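Local coordinates for protein cadherin-related family member 2 (Homo sapiens, PDB 5CZR) that mediates calcium-dependent adhesion between neighbouring microvilli by binding CDHR5 through its extracellular domain, so controlling microvillar packing at the apical surface of epithelial cells, at residues Y181-K186 with L208-V213. Numbering follows the deposited sequence.
Sequences YQLELK and LSISVV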
ATOM      1  N   TYR A 181     -16.363 -23.737 -16.945  1.00 33.29           N
ATOM      2  CA  TYR A 181     -15.813 -23.544 -15.623  1.00 33.27           C
ATOM      3  C   TYR A 181     -15.919 -22.087 -15.241  1.00 33.04           C
ATOM      4  O   TYR A 181     -15.725 -21.213 -16.072  1.00 30.39           O
ATOM      5  CB  TYR A 181     -14.352 -23.992 -15.584  1.00 32.26           C
ATOM      6  CG  TYR A 181     -14.214 -25.469 -15.894  1.00 32.68           C
ATOM      7  CD1 TYR A 181     -14.388 -26.430 -14.896  1.00 32.94           C
ATOM      8  CD2 TYR A 181     -13.946 -25.905 -17.199  1.00 31.57           C
ATOM      9  CE1 TYR A 181     -14.267 -27.795 -15.176  1.00 33.46           C
ATOM     10  CE2 TYR A 181     -13.843 -27.248 -17.491  1.00 33.32           C
ATOM     11  CZ  TYR A 181     -14.005 -28.195 -16.471  1.00 33.89           C
ATOM     12  OH  TYR A 181     -13.898 -29.528 -16.746  1.00 35.85           O
ATOM     13  N   GLN A 182     -16.200 -21.842 -13.965  1.00 34.50           N
ATOM     14  CA  GLN A 182     -16.000 -20.518 -13.390  1.00 34.59           C
ATOM     15  C   GLN A 182     -14.889 -20.557 -12.363  1.00 33.41           C
ATOM     16  O   GLN A 182     -14.942 -21.356 -11.431  1.00 34.26           O
ATOM     17  CB  GLN A 182     -17.264 -20.042 -12.731  1.00 38.02           C
ATOM     18  CG  GLN A 182     -17.277 -18.542 -12.567  1.00 41.02           C
ATOM     19  CD  GLN A 182     -18.181 -18.082 -11.447  1.00 43.91           C
ATOM     20  OE1 GLN A 182     -18.155 -18.580 -10.287  1.00 46.80           O
ATOM     21  NE2 GLN A 182     -18.951 -17.062 -11.769  1.00 43.24           N
ATOM     22  N   LEU A 183     -13.873 -19.734 -12.573  1.00 32.99           N
ATOM     23  CA  LEU A 183     -12.714 -19.674 -11.698  1.00 33.18           C
ATOM     24  C   LEU A 183     -12.809 -18.398 -10.902  1.00 34.66           C
ATOM     25  O   LEU A 183     -12.908 -17.318 -11.491  1.00 36.79           O
ATOM     26  CB  LEU A 183     -11.378 -19.637 -12.470  1.00 32.64           C
ATOM     27  CG  LEU A 183     -10.699 -20.903 -12.993  1.00 33.44           C
ATOM     28  CD1 LEU A 183     -11.724 -21.725 -13.710  1.00 35.70           C
ATOM     29  CD2 LEU A 183      -9.542 -20.625 -13.920  1.00 33.85           C
ATOM     30  N   GLU A 184     -12.769 -18.524  -9.574  1.00 33.17           N
ATOM     31  CA  GLU A 184     -12.711 -17.383  -8.722  1.00 32.69           C
ATOM     32  C   GLU A 184     -11.245 -17.129  -8.442  1.00 31.15           C
ATOM     33  O   GLU A 184     -10.537 -18.020  -8.008  1.00 28.90           O
ATOM     34  CB  GLU A 184     -13.464 -17.620  -7.421  1.00 34.08           C
ATOM     35  CG  GLU A 184     -13.514 -16.377  -6.547  1.00 34.32           C
ATOM     36  CD  GLU A 184     -14.092 -16.626  -5.169  1.00 34.88           C
ATOM     37  OE1 GLU A 184     -15.022 -17.429  -5.047  1.00 38.41           O
ATOM     38  OE2 GLU A 184     -13.602 -16.028  -4.197  1.00 36.49           O
ATOM     39  N   LEU A 185     -10.792 -15.916  -8.732  1.00 31.34           N
ATOM     40  CA  LEU A 185      -9.390 -15.561  -8.553  1.00 32.16           C
ATOM     41  C   LEU A 185      -9.262 -14.497  -7.478  1.00 32.74           C
ATOM     42  O   LEU A 185     -10.141 -13.626  -7.310  1.00 33.52           O
ATOM     43  CB  LEU A 185      -8.795 -15.046  -9.872  1.00 32.84           C
ATOM     44  CG  LEU A 185      -9.063 -15.891 -11.118  1.00 34.47           C
ATOM     45  CD1 LEU A 185      -8.688 -15.145 -12.376  1.00 34.07           C
ATOM     46  CD2 LEU A 185      -8.345 -17.233 -11.043  1.00 35.46           C
ATOM     47  N   LYS A 186      -8.129 -14.528  -6.808  1.00 33.88           N
ATOM     48  CA  LYS A 186      -7.780 -13.526  -5.818  1.00 36.69           C
ATOM     49  C   LYS A 186      -6.307 -13.103  -6.046  1.00 34.88           C
ATOM     50  O   LYS A 186      -5.475 -13.889  -6.531  1.00 32.87           O
ATOM     51  CB  LYS A 186      -7.943 -14.131  -4.440  1.00 39.52           C
ATOM     52  CG  LYS A 186      -8.022 -13.132  -3.320  1.00 45.95           C
ATOM     53  CD  LYS A 186      -8.212 -13.713  -1.887  1.00 49.64           C
ATOM     54  CE  LYS A 186      -9.207 -12.880  -1.016  1.00 54.18           C
ATOM     55  NZ  LYS A 186      -9.320 -13.281   0.422  1.00 50.81           N
ATOM     56  N   LEU A 208     -13.598 -15.600 -13.602  1.00 34.32           N
ATOM     57  CA  LEU A 208     -13.326 -15.908 -14.992  1.00 33.62           C
ATOM     58  C   LEU A 208     -14.296 -16.996 -15.491  1.00 34.59           C
ATOM     59  O   LEU A 208     -14.341 -18.095 -14.937  1.00 33.26           O
ATOM     60  CB  LEU A 208     -11.878 -16.353 -15.136  1.00 33.66           C
ATOM     61  CG  LEU A 208     -11.438 -16.978 -16.458  1.00 35.82           C
ATOM     62  CD1 LEU A 208     -11.641 -16.069 -17.653  1.00 38.10           C
ATOM     63  CD2 LEU A 208      -9.977 -17.354 -16.358  1.00 37.62           C
ATOM     64  N   SER A 209     -15.065 -16.678 -16.525  1.00 34.35           N
ATOM     65  CA  SER A 209     -15.954 -17.641 -17.156  1.00 36.61           C
ATOM     66  C   SER A 209     -15.297 -18.309 -18.348  1.00 35.84           C
ATOM     67  O   SER A 209     -14.832 -17.638 -19.266  1.00 35.59           O
ATOM     68  CB  SER A 209     -17.217 -16.956 -17.605  1.00 38.87           C
ATOM     69  OG  SER A 209     -17.841 -16.388 -16.465  1.00 42.08           O
ATOM     70  N   ILE A 210     -15.216 -19.624 -18.297  1.00 35.16           N
ATOM     71  CA  ILE A 210     -14.594 -20.385 -19.346  1.00 36.66           C
ATOM     72  C   ILE A 210     -15.640 -21.273 -19.958  1.00 37.34           C
ATOM     73  O   ILE A 210     -16.167 -22.134 -19.276  1.00 38.26           O
ATOM     74  CB  ILE A 210     -13.431 -21.247 -18.815  1.00 37.85           C
ATOM     75  CG1 ILE A 210     -12.338 -20.338 -18.215  1.00 35.75           C
ATOM     76  CG2 ILE A 210     -12.832 -22.124 -19.939  1.00 37.87           C
ATOM     77  CD1 ILE A 210     -11.150 -21.062 -17.616  1.00 36.07           C
ATOM     78  N   SER A 211     -15.935 -21.051 -21.243  1.00 37.96           N
ATOM     79  CA  SER A 211     -16.731 -21.965 -22.050  1.00 38.38           C
ATOM     80  C   SER A 211     -15.836 -22.962 -22.758  1.00 38.80           C
ATOM     81  O   SER A 211     -14.860 -22.573 -23.399  1.00 42.56           O
ATOM     82  CB  SER A 211     -17.517 -21.197 -23.102  1.00 38.99           C
ATOM     83  OG  SER A 211     -18.451 -20.328 -22.499  1.00 39.54           O
ATOM     84  N   VAL A 212     -16.193 -24.239 -22.659  1.00 39.24           N
ATOM     85  CA  VAL A 212     -15.497 -25.332 -23.334  1.00 39.01           C
ATOM     86  C   VAL A 212     -16.241 -25.698 -24.612  1.00 39.73           C
ATOM     87  O   VAL A 212     -17.421 -25.999 -24.566  1.00 42.12           O
ATOM     88  CB  VAL A 212     -15.441 -26.573 -22.432  1.00 38.90           C
ATOM     89  CG1 VAL A 212     -14.619 -27.654 -23.079  1.00 41.25           C
ATOM     90  CG2 VAL A 212     -14.819 -26.219 -21.101  1.00 41.49           C
ATOM     91  N   VAL A 213     -15.572 -25.653 -25.754  1.00 42.17           N
ATOM     92  CA  VAL A 213     -16.209 -25.989 -27.045  1.00 45.42           C
ATOM     93  C   VAL A 213     -16.037 -27.499 -27.352  1.00 46.83           C
ATOM     94  O   VAL A 213     -14.914 -28.018 -27.342  1.00 43.51           O
ATOM     95  CB  VAL A 213     -15.637 -25.150 -28.219  1.00 46.13           C
ATOM     96  CG1 VAL A 213     -16.447 -25.375 -29.500  1.00 49.53           C
ATOM     97  CG2 VAL A 213     -15.613 -23.674 -27.891  1.00 45.87           C
TER
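Leu183 and Leu208 form a hydrogen-bonded antiparallel pair, Leu183 N reaching Leu208 O at 2.9 Å and Leu208 N returning to Leu183 O at 2.8 Å. Tyr181 and Ile210 form a second pair of this kind, with Ile210 N 2.8 Å from Tyr181 O. Between them, at the non-hydrogen-bonded pair Gln182–Ser209, Gln182 CA lies 3.3 Å from Leu208 O in a CA-H...O contact.

The Leu183 side chain lies alongside Leu208, pointing the same way, and slants across Ile210. Leu183 CB skirts Leu208 O at 4.2 Å; chi1 (-83°) sets CG anti to the carbonyl carbon, and chi2 (48°) turns both methyls toward strand 206-213. Leu183 CD1 meets Ile210 CD1 at 4.0 Å, while Leu183 CD2 lies 4.1 Å from both Ile210 CD1 and Leu208 CD2. Forked leucine methyls and the long CD1 arm of Ile210 suit this buried face, bringing in no polar atom; Tyr181 extends it, CE2 meeting Val212 CG2 obliquely. Gln182 and Ser209 put polar ends on the other, partly exposed face.

Within the second cadherin repeat, a Greek-key beta-sandwich, 180-189 and 206-213 are one sheet's central strands, 140-148 antiparallel beside 180-189 and 111-115 parallel beside 206-213. Tyr181 reaches the facing sheet, stacking edge-to-face with Phe158.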